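Local coordinates for DHC, diheme cytochrome c (Rhodobacter sphaeroides, PDB 2FWT), which carries two covalently bound c-type hemes and probably passes electrons to the oxygen-binding sphaeroides heme protein, SHP, at residues P7-R10 with T11-A15; R28-T31 with A32-A35; P82-I85 with S86-P89. All coordinates share one frame; numbering follows the deposited sequence.

Three short-range contacts surround the same heme c and follow one another along the chain: interaction 1 on helix 7-12 and the turn after it, interaction 2 on helix 27-34, the next helix, and interaction 3 in the loop between helices 49-61 and 89-98. The centres of interactions 1 and 3 lie about 20 Å apart, on opposite sides of the chain's centre. Interactions 2 and 3, about 13 Å between centres, touch through Ser29 and Pro82 and where Leu83 packs on Ala32 and Leu33. One heme thus receives one of its two thioether bonds, apolar packing and hydrogen bonds to its propionates from three separate parts of a fold of short helices and loops without strands.

Interaction 1: P7-R10 with T11-A15; sequences PLTR and TECSA. With HEC (heme c), chain C.
The end of helix 7-12, where it runs into the CXXCH heme-attachment motif of a c-type cytochrome, is held together by the contact of residues 7-10 with 11-15. Cys13, the first cysteine of that motif, donates its amide to Thr9 O at 2.8 Å and leaves helical geometry as the chain enters the heme-binding turn. Its thiol sulfur has become a thioether, with Cys13 SG bonded to CAB of heme c at 2.1 Å; SG lies anti to the carbonyl carbon (chi1 -62°), which brings it to the vinyl-derived carbon. The methyl of Thr9, CG2, approaches this sulfur from the preceding helical turn, while Thr9 OG1 is bonded to Asp6. One residue further on, Ser14 OG gives a short hydrogen bond of 2.6 Å to Arg10 O, arriving in the carbonyl plane, so the hydroxyl binds the backbone carbonyl of a residue four places earlier. Arg10 bends at chi2 (82°) and brings NH1 beside this serine, 3.1 Å from Ser14 OG, which lies at the guanidinium edge at a poor angle for a hydrogen bond. At the start of the helix Pro7 O is gripped twice by Thr11, whose N and OG1 reach it from opposite faces of its plane, each at 2.9 Å. Between these, Glu12 N bonds Leu8 O, and the aliphatic parts of the two side chains slant across each other, Leu8 CD2 lying 3.6 Å from Glu12 CG. Helix 49-61 packs against this helix, with Leu8 touching Gln54 and Ile55, and Thr9 touching Ile55 and Tyr58, while Arg10 rests on the loop residues Val4 and Ala19.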
loop_
_atom_site.group_PDB
_atom_site.type_symbol
_atom_site.label_atom_id
_atom_site.label_comp_id
_atom_site.label_asym_id
_atom_site.label_seq_id
_atom_site.Cartn_x
_atom_site.Cartn_y
_atom_site.Cartn_z
ATOM N N PRO A 7 -15.176 -1.059 1.959
ATOM C CA PRO A 7 -15.413 0.268 2.547
ATOM C C PRO A 7 -14.592 0.636 3.777
ATOM O O PRO A 7 -14.075 1.747 3.833
ATOM C CB PRO A 7 -16.916 0.240 2.864
ATOM C CG PRO A 7 -17.459 -0.738 1.874
ATOM C CD PRO A 7 -16.437 -1.800 1.761
ATOM N N LEU A 8 -14.415 -0.283 4.733
ATOM C CA LEU A 8 -13.641 0.033 5.935
ATOM C C LEU A 8 -12.182 0.296 5.590
ATOM O O LEU A 8 -11.567 1.204 6.115
ATOM C CB LEU A 8 -13.641 -1.149 6.901
ATOM C CG LEU A 8 -13.659 -0.981 8.417
ATOM C CD1 LEU A 8 -13.069 -2.191 9.075
ATOM C CD2 LEU A 8 -13.185 0.302 9.008
ATOM N N THR A 9 -11.615 -0.572 4.762
ATOM C CA THR A 9 -10.216 -0.413 4.367
ATOM C C THR A 9 -10.064 0.867 3.546
ATOM O O THR A 9 -9.150 1.640 3.803
ATOM C CB THR A 9 -9.713 -1.627 3.584
ATOM O OG1 THR A 9 -9.872 -2.803 4.400
ATOM C CG2 THR A 9 -8.260 -1.434 3.194
ATOM N N ARG A 10 -10.956 1.098 2.583
ATOM C CA ARG A 10 -10.847 2.278 1.724
ATOM C C ARG A 10 -10.919 3.554 2.575
ATOM O O ARG A 10 -10.156 4.479 2.350
ATOM C CB ARG A 10 -11.897 2.263 0.599
ATOM C CG ARG A 10 -11.964 3.530 -0.317
ATOM C CD ARG A 10 -10.921 3.507 -1.416
ATOM N NE ARG A 10 -10.846 4.651 -2.358
ATOM C CZ ARG A 10 -10.707 5.950 -2.045
ATOM N NH1 ARG A 10 -10.722 6.391 -0.783
ATOM N NH2 ARG A 10 -10.613 6.840 -3.038
ATOM N N THR A 11 -11.795 3.568 3.578
ATOM C CA THR A 11 -11.953 4.688 4.488
ATOM C C THR A 11 -10.761 4.879 5.398
ATOM O O THR A 11 -10.199 5.967 5.471
ATOM C CB THR A 11 -13.226 4.475 5.363
ATOM O OG1 THR A 11 -14.365 4.591 4.503
ATOM C CG2 THR A 11 -13.329 5.502 6.467
ATOM N N GLU A 12 -10.325 3.834 6.083
ATOM C CA GLU A 12 -9.279 4.038 7.058
ATOM C C GLU A 12 -7.898 4.185 6.426
ATOM O O GLU A 12 -7.019 4.822 7.015
ATOM C CB GLU A 12 -9.229 2.890 8.067
ATOM C CG GLU A 12 -10.507 2.746 8.900
ATOM C CD GLU A 12 -10.680 3.756 10.013
ATOM O OE1 GLU A 12 -9.799 4.617 10.298
ATOM O OE2 GLU A 12 -11.768 3.660 10.645
ATOM N N CYS A 13 -7.692 3.577 5.269
ATOM C CA CYS A 13 -6.340 3.506 4.685
ATOM C C CYS A 13 -6.155 4.521 3.537
ATOM O O CYS A 13 -5.105 4.520 2.876
ATOM C CB CYS A 13 -6.044 2.076 4.252
ATOM S SG CYS A 13 -6.080 0.951 5.684
ATOM N N SER A 14 -7.137 5.419 3.340
ATOM C CA SER A 14 -6.964 6.529 2.387
ATOM C C SER A 14 -6.807 7.895 3.112
ATOM O O SER A 14 -6.798 8.945 2.474
ATOM C CB SER A 14 -8.111 6.543 1.354
ATOM O OG SER A 14 -9.353 6.882 1.958
ATOM N N ALA A 15 -6.633 7.835 4.439
ATOM C CA ALA A 15 -6.588 8.993 5.305
ATOM C C ALA A 15 -5.347 9.838 5.100
ATOM O O ALA A 15 -5.401 11.053 5.287
HETATM FE FE HEC C . 0.113 4.142 5.474
HETATM C CHA HEC C . 3.091 4.208 3.874
HETATM C CHB HEC C . -0.508 1.012 4.203
HETATM C CHC HEC C . -2.928 4.118 6.974
HETATM C CHD HEC C . 0.767 7.179 6.876
HETATM N NA HEC C . 1.074 2.866 4.252
HETATM C C1A HEC C . 2.322 3.088 3.696
HETATM C C2A HEC C . 2.715 1.964 2.898
HETATM C C3A HEC C . 1.705 1.072 2.976
HETATM C C4A HEC C . 0.663 1.628 3.822
HETATM C CMA HEC C . 1.626 -0.283 2.297
HETATM C CAA HEC C . 4.028 1.855 2.115
HETATM C CBA HEC C . 3.981 2.591 0.778
HETATM C CGA HEC C . 5.196 2.218 -0.049
HETATM O O1A HEC C . 5.159 1.156 -0.703
HETATM O O2A HEC C . 6.196 2.984 -0.063
HETATM N NB HEC C . -1.428 2.820 5.568
HETATM C C1B HEC C . -1.457 1.550 5.040
HETATM C C2B HEC C . -2.663 0.887 5.483
HETATM C C3B HEC C . -3.326 1.759 6.271
HETATM C C4B HEC C . -2.588 3.006 6.277
HETATM C CMB HEC C . -2.972 -0.585 5.135
HETATM C CAB HEC C . -4.647 1.561 7.047
HETATM C CBB HEC C . -4.565 0.662 8.086
HETATM N NC HEC C . -0.883 5.423 6.679
HETATM C C1C HEC C . -2.151 5.225 7.184
HETATM C C2C HEC C . -2.549 6.391 7.927
HETATM C C3C HEC C . -1.524 7.246 7.923
HETATM C C4C HEC C . -0.468 6.648 7.124
HETATM C CMC HEC C . -3.907 6.549 8.629
HETATM C CAC HEC C . -1.446 8.628 8.630
HETATM C CBC HEC C . -1.708 8.711 9.971
HETATM N ND HEC C . 1.641 5.422 5.402
HETATM C C1D HEC C . 1.733 6.630 6.096
HETATM C C2D HEC C . 3.016 7.246 5.842
HETATM C C3D HEC C . 3.754 6.339 4.910
HETATM C C4D HEC C . 2.825 5.236 4.686
HETATM C CMD HEC C . 3.553 8.521 6.424
HETATM C CAD HEC C . 5.157 6.578 4.365
HETATM C CBD HEC C . 5.044 7.365 3.053
HETATM C CGD HEC C . 6.400 7.716 2.489
HETATM O O1D HEC C . 7.398 7.091 2.924
HETATM O O2D HEC C . 6.456 8.618 1.594
#

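Interaction 2: R28-T31 with A32-A35; sequences RSWT and ALMA. With HEC (heme c), chain C.
Trp30 and Leu33 meet one turn apart on helix 27-34 and face the heme together: Leu33 CD1 lies 4.0 Å from Trp30 CE3, the two side chains slanting across each other. The same methyl, Leu33 CD1, approaches CMA of heme c at 3.6 Å, while Trp30 CZ3 comes to 3.8 Å from CMB, so indole and leucine both pack against methyl groups on the porphyrin rim. Met34 adds its sulfur, with SD 3.7 Å from CBB of the heme. Its chain bends at both chi2 (-60°) and chi3 (-66°), which turns SD and CE towards the carbon chain that carries the Cys13 thioether. This helix forms an apolar wall of the pocket of the first heme, with Leu33 near the axial ligand His40. Beneath the side chains, regular i to i+4 bonds set the spacing: Leu33 N bonds Ser29 O, and Met34 N bonds Trp30 O at 2.8 Å. The indole is fixed in rotation at its other end, where Trp30 NE1 bonds Ala22 O, and Leu59 of helix 49-61 also touches the indole. That helix also packs on Met34 through Ile55 and accepts the Thr31 hydroxyl at Glu56.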
loop_
_atom_site.group_PDB
_atom_site.type_symbol
_atom_site.label_atom_id
_atom_site.label_comp_id
_atom_site.label_asym_id
_atom_site.label_seq_id
_atom_site.Cartn_x
_atom_site.Cartn_y
_atom_site.Cartn_z
ATOM N N ARG A 28 1.912 -11.868 4.684
ATOM C CA ARG A 28 2.769 -11.628 5.851
ATOM C C ARG A 28 3.153 -10.162 6.041
ATOM O O ARG A 28 3.347 -9.715 7.161
ATOM C CB ARG A 28 4.019 -12.473 5.774
ATOM C CG ARG A 28 4.990 -12.092 4.682
ATOM C CD ARG A 28 5.994 -13.242 4.509
ATOM N NE ARG A 28 6.951 -12.932 3.466
ATOM C CZ ARG A 28 6.752 -13.124 2.154
ATOM N NH1 ARG A 28 5.636 -13.657 1.697
ATOM N NH2 ARG A 28 7.698 -12.770 1.302
ATOM N N SER A 29 3.240 -9.427 4.930
ATOM C CA SER A 29 3.542 -7.999 4.921
ATOM C C SER A 29 2.350 -7.187 5.439
ATOM O O SER A 29 2.511 -6.305 6.273
ATOM C CB SER A 29 3.945 -7.531 3.526
ATOM O OG SER A 29 5.189 -8.115 3.106
ATOM N N TRP A 30 1.144 -7.485 4.965
ATOM C CA TRP A 30 -0.037 -6.831 5.523
ATOM C C TRP A 30 -0.179 -7.097 7.019
ATOM O O TRP A 30 -0.475 -6.183 7.790
ATOM C CB TRP A 30 -1.283 -7.252 4.787
ATOM C CG TRP A 30 -1.395 -6.767 3.360
ATOM C CD1 TRP A 30 -1.573 -7.534 2.267
ATOM C CD2 TRP A 30 -1.368 -5.415 2.899
ATOM N NE1 TRP A 30 -1.642 -6.775 1.175
ATOM C CE2 TRP A 30 -1.543 -5.459 1.521
ATOM C CE3 TRP A 30 -1.211 -4.164 3.532
ATOM C CZ2 TRP A 30 -1.578 -4.308 0.728
ATOM C CZ3 TRP A 30 -1.264 -3.006 2.747
ATOM C CH2 TRP A 30 -1.452 -3.085 1.369
ATOM N N THR A 31 0.049 -8.326 7.449
ATOM C CA THR A 31 -0.054 -8.651 8.882
ATOM C C THR A 31 0.984 -7.845 9.689
ATOM O O THR A 31 0.698 -7.306 10.768
ATOM C CB THR A 31 0.090 -10.169 9.102
ATOM O OG1 THR A 31 -1.075 -10.817 8.588
ATOM C CG2 THR A 31 0.280 -10.506 10.559
ATOM N N ALA A 32 2.190 -7.758 9.160
ATOM C CA ALA A 32 3.235 -7.010 9.829
ATOM C C ALA A 32 2.876 -5.540 9.969
ATOM O O ALA A 32 3.096 -4.922 11.030
ATOM C CB ALA A 32 4.530 -7.171 9.078
ATOM N N LEU A 33 2.392 -4.953 8.885
ATOM C CA LEU A 33 1.991 -3.560 8.901
ATOM C C LEU A 33 0.821 -3.339 9.877
ATOM O O LEU A 33 0.828 -2.398 10.697
ATOM C CB LEU A 33 1.592 -3.086 7.506
ATOM C CG LEU A 33 2.658 -2.648 6.514
ATOM C CD1 LEU A 33 2.031 -2.417 5.151
ATOM C CD2 LEU A 33 3.364 -1.370 6.986
ATOM N N MET A 34 -0.176 -4.209 9.815
ATOM C CA MET A 34 -1.361 -4.017 10.665
ATOM C C MET A 34 -1.062 -4.229 12.176
ATOM O O MET A 34 -1.816 -3.778 13.060
ATOM C CB MET A 34 -2.500 -4.911 10.188
ATOM C CG MET A 34 -2.978 -4.582 8.779
ATOM S SD MET A 34 -3.592 -2.897 8.562
ATOM C CE MET A 34 -5.060 -2.902 9.586
ATOM N N ALA A 35 0.047 -4.900 12.452
ATOM C CA ALA A 35 0.473 -5.160 13.805
ATOM C C ALA A 35 1.190 -3.996 14.474
ATOM O O ALA A 35 1.425 -4.039 15.694
ATOM C CB ALA A 35 1.353 -6.365 13.831
HETATM FE FE HEC C . 0.113 4.142 5.474
HETATM C CHA HEC C . 3.091 4.208 3.874
HETATM C CHB HEC C . -0.508 1.012 4.203
HETATM C CHC HEC C . -2.928 4.118 6.974
HETATM C CHD HEC C . 0.767 7.179 6.876
HETATM N NA HEC C . 1.074 2.866 4.252
HETATM C C1A HEC C . 2.322 3.088 3.696
HETATM C C2A HEC C . 2.715 1.964 2.898
HETATM C C3A HEC C . 1.705 1.072 2.976
HETATM C C4A HEC C . 0.663 1.628 3.822
HETATM C CMA HEC C . 1.626 -0.283 2.297
HETATM C CAA HEC C . 4.028 1.855 2.115
HETATM C CBA HEC C . 3.981 2.591 0.778
HETATM C CGA HEC C . 5.196 2.218 -0.049
HETATM O O1A HEC C . 5.159 1.156 -0.703
HETATM O O2A HEC C . 6.196 2.984 -0.063
HETATM N NB HEC C . -1.428 2.820 5.568
HETATM C C1B HEC C . -1.457 1.550 5.040
HETATM C C2B HEC C . -2.663 0.887 5.483
HETATM C C3B HEC C . -3.326 1.759 6.271
HETATM C C4B HEC C . -2.588 3.006 6.277
HETATM C CMB HEC C . -2.972 -0.585 5.135
HETATM C CAB HEC C . -4.647 1.561 7.047
HETATM C CBB HEC C . -4.565 0.662 8.086
HETATM N NC HEC C . -0.883 5.423 6.679
HETATM C C1C HEC C . -2.151 5.225 7.184
HETATM C C2C HEC C . -2.549 6.391 7.927
HETATM C C3C HEC C . -1.524 7.246 7.923
HETATM C C4C HEC C . -0.468 6.648 7.124
HETATM C CMC HEC C . -3.907 6.549 8.629
HETATM C CAC HEC C . -1.446 8.628 8.630
HETATM C CBC HEC C . -1.708 8.711 9.971
HETATM N ND HEC C . 1.641 5.422 5.402
HETATM C C1D HEC C . 1.733 6.630 6.096
HETATM C C2D HEC C . 3.016 7.246 5.842
HETATM C C3D HEC C . 3.754 6.339 4.910
HETATM C C4D HEC C . 2.825 5.236 4.686
HETATM C CMD HEC C . 3.553 8.521 6.424
HETATM C CAD HEC C . 5.157 6.578 4.365
HETATM C CBD HEC C . 5.044 7.365 3.053
HETATM C CGD HEC C . 6.400 7.716 2.489
HETATM O O1D HEC C . 7.398 7.091 2.924
HETATM O O2D HEC C . 6.456 8.618 1.594
#

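Interaction 3: P82-I85 with S86-P89. With HEC (heme c), chain C.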
loop_
_atom_site.group_PDB
_atom_site.type_symbol
_atom_site.label_atom_id
_atom_site.label_comp_id
_atom_site.label_asym_id
_atom_site.label_seq_id
_atom_site.Cartn_x
_atom_site.Cartn_y
_atom_site.Cartn_z
ATOM N N PRO A 82 8.651 -7.680 3.366
ATOM C CA PRO A 82 8.657 -6.270 2.995
ATOM C C PRO A 82 7.561 -5.505 3.773
ATOM O O PRO A 82 6.525 -6.097 4.099
ATOM C CB PRO A 82 8.376 -6.281 1.488
ATOM C CG PRO A 82 7.970 -7.698 1.119
ATOM C CD PRO A 82 8.291 -8.598 2.265
ATOM N N LEU A 83 7.793 -4.230 4.089
ATOM C CA LEU A 83 6.725 -3.380 4.550
ATOM C C LEU A 83 6.237 -2.426 3.458
ATOM O O LEU A 83 5.190 -1.798 3.643
ATOM C CB LEU A 83 7.162 -2.560 5.753
ATOM C CG LEU A 83 6.927 -3.076 7.182
ATOM C CD1 LEU A 83 6.376 -4.463 7.286
ATOM C CD2 LEU A 83 8.183 -2.863 8.031
ATOM N N ARG A 84 6.985 -2.301 2.355
ATOM C CA ARG A 84 6.675 -1.289 1.333
ATOM C C ARG A 84 6.524 -1.952 -0.023
ATOM O O ARG A 84 7.394 -2.760 -0.427
ATOM C CB ARG A 84 7.772 -0.208 1.243
ATOM C CG ARG A 84 7.844 0.662 2.431
ATOM C CD ARG A 84 8.959 1.663 2.285
ATOM N NE ARG A 84 9.026 2.732 3.295
ATOM C CZ ARG A 84 8.427 3.920 3.240
ATOM N NH1 ARG A 84 7.567 4.224 2.293
ATOM N NH2 ARG A 84 8.657 4.802 4.206
ATOM N N ILE A 85 5.459 -1.573 -0.725
ATOM C CA ILE A 85 5.301 -1.898 -2.128
ATOM C C ILE A 85 6.508 -1.351 -2.916
ATOM O O ILE A 85 7.067 -2.029 -3.788
ATOM C CB ILE A 85 3.996 -1.311 -2.687
ATOM C CG1 ILE A 85 2.765 -1.925 -1.975
ATOM C CG2 ILE A 85 3.896 -1.563 -4.192
ATOM C CD1 ILE A 85 1.531 -1.040 -2.053
ATOM N N SER A 86 6.915 -0.136 -2.564
ATOM C CA SER A 86 8.008 0.571 -3.226
ATOM C C SER A 86 9.388 -0.054 -3.009
ATOM O O SER A 86 10.357 0.391 -3.617
ATOM C CB SER A 86 8.000 2.042 -2.797
ATOM O OG SER A 86 8.325 2.197 -1.431
ATOM N N GLU A 87 9.484 -1.073 -2.161
ATOM C CA GLU A 87 10.725 -1.831 -1.941
ATOM C C GLU A 87 10.710 -3.231 -2.559
ATOM O O GLU A 87 11.691 -3.971 -2.455
ATOM C CB GLU A 87 11.020 -1.944 -0.442
ATOM C CG GLU A 87 11.427 -0.609 0.172
ATOM C CD GLU A 87 12.791 -0.088 -0.296
ATOM O OE1 GLU A 87 13.786 -0.859 -0.294
ATOM O OE2 GLU A 87 12.885 1.107 -0.635
ATOM N N LEU A 88 9.628 -3.598 -3.229
ATOM C CA LEU A 88 9.554 -4.906 -3.851
ATOM C C LEU A 88 10.519 -5.034 -5.017
ATOM O O LEU A 88 10.732 -4.080 -5.729
ATOM C CB LEU A 88 8.148 -5.208 -4.349
ATOM C CG LEU A 88 7.101 -5.373 -3.245
ATOM C CD1 LEU A 88 5.745 -5.464 -3.880
ATOM C CD2 LEU A 88 7.395 -6.583 -2.384
ATOM N N PRO A 89 11.045 -6.255 -5.239
ATOM C CA PRO A 89 11.935 -6.462 -6.378
ATOM C C PRO A 89 11.411 -5.916 -7.721
ATOM O O PRO A 89 12.123 -5.150 -8.401
ATOM C CB PRO A 89 12.125 -7.976 -6.366
ATOM C CG PRO A 89 12.076 -8.282 -4.891
ATOM C CD PRO A 89 10.905 -7.484 -4.445
HETATM FE FE HEC C . 0.113 4.142 5.474
HETATM C CHA HEC C . 3.091 4.208 3.874
HETATM C CHB HEC C . -0.508 1.012 4.203
HETATM C CHC HEC C . -2.928 4.118 6.974
HETATM C CHD HEC C . 0.767 7.179 6.876
HETATM N NA HEC C . 1.074 2.866 4.252
HETATM C C1A HEC C . 2.322 3.088 3.696
HETATM C C2A HEC C . 2.715 1.964 2.898
HETATM C C3A HEC C . 1.705 1.072 2.976
HETATM C C4A HEC C . 0.663 1.628 3.822
HETATM C CMA HEC C . 1.626 -0.283 2.297
HETATM C CAA HEC C . 4.028 1.855 2.115
HETATM C CBA HEC C . 3.981 2.591 0.778
HETATM C CGA HEC C . 5.196 2.218 -0.049
HETATM O O1A HEC C . 5.159 1.156 -0.703
HETATM O O2A HEC C . 6.196 2.984 -0.063
HETATM N NB HEC C . -1.428 2.820 5.568
HETATM C C1B HEC C . -1.457 1.550 5.040
HETATM C C2B HEC C . -2.663 0.887 5.483
HETATM C C3B HEC C . -3.326 1.759 6.271
HETATM C C4B HEC C . -2.588 3.006 6.277
HETATM C CMB HEC C . -2.972 -0.585 5.135
HETATM C CAB HEC C . -4.647 1.561 7.047
HETATM C CBB HEC C . -4.565 0.662 8.086
HETATM N NC HEC C . -0.883 5.423 6.679
HETATM C C1C HEC C . -2.151 5.225 7.184
HETATM C C2C HEC C . -2.549 6.391 7.927
HETATM C C3C HEC C . -1.524 7.246 7.923
HETATM C C4C HEC C . -0.468 6.648 7.124
HETATM C CMC HEC C . -3.907 6.549 8.629
HETATM C CAC HEC C . -1.446 8.628 8.630
HETATM C CBC HEC C . -1.708 8.711 9.971
HETATM N ND HEC C . 1.641 5.422 5.402
HETATM C C1D HEC C . 1.733 6.630 6.096
HETATM C C2D HEC C . 3.016 7.246 5.842
HETATM C C3D HEC C . 3.754 6.339 4.910
HETATM C C4D HEC C . 2.825 5.236 4.686
HETATM C CMD HEC C . 3.553 8.521 6.424
HETATM C CAD HEC C . 5.157 6.578 4.365
HETATM C CBD HEC C . 5.044 7.365 3.053
HETATM C CGD HEC C . 6.400 7.716 2.489
HETATM O O1D HEC C . 7.398 7.091 2.924
HETATM O O2D HEC C . 6.456 8.618 1.594
#
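Arg84 and Ser86 lie side by side on the propionates of heme c, Arg84 CB passing 3.6 Å from Ser86 OG. The arginine chain is extended from CG to NE and lays its guanidinium edge along both carboxylates. Arg84 NH1 donates to heme O2A at 3.0 Å and to O1D, and Arg84 NH2 gives O1D a second bond at 2.9 Å, which holds the guanidinium in its rotation. Ser86 OG, placed between backbone N and carbonyl carbon (chi1 67°), binds the same heme O2A at 2.7 Å. Ser86 N takes the other oxygen of that propionate, O1A. This is a propionate-binding loop leading to helix 89-98, and the arginine would probably offset the carboxylate charges. An alanine at Arg84 is likely to leave O1D without these two donors and O2A without one of its two, setting the D propionate freer to turn. Arg84 O and Ile85 O accept Glu87 N and Leu88 N, Leu88 N at 3.1 Å from Ile85 O, which coils the backbone into a 3-10 turn. Leu88 CD2 meets Pro82 CG at 3.7 Å, the two side chains crossing at about a right angle, while Leu88 CD1 packs more loosely on Ile85, 4.3 Å from its CG2. Glu87 CG packs on Arg84 CB, and its carboxylate forms a salt bridge with Lys92.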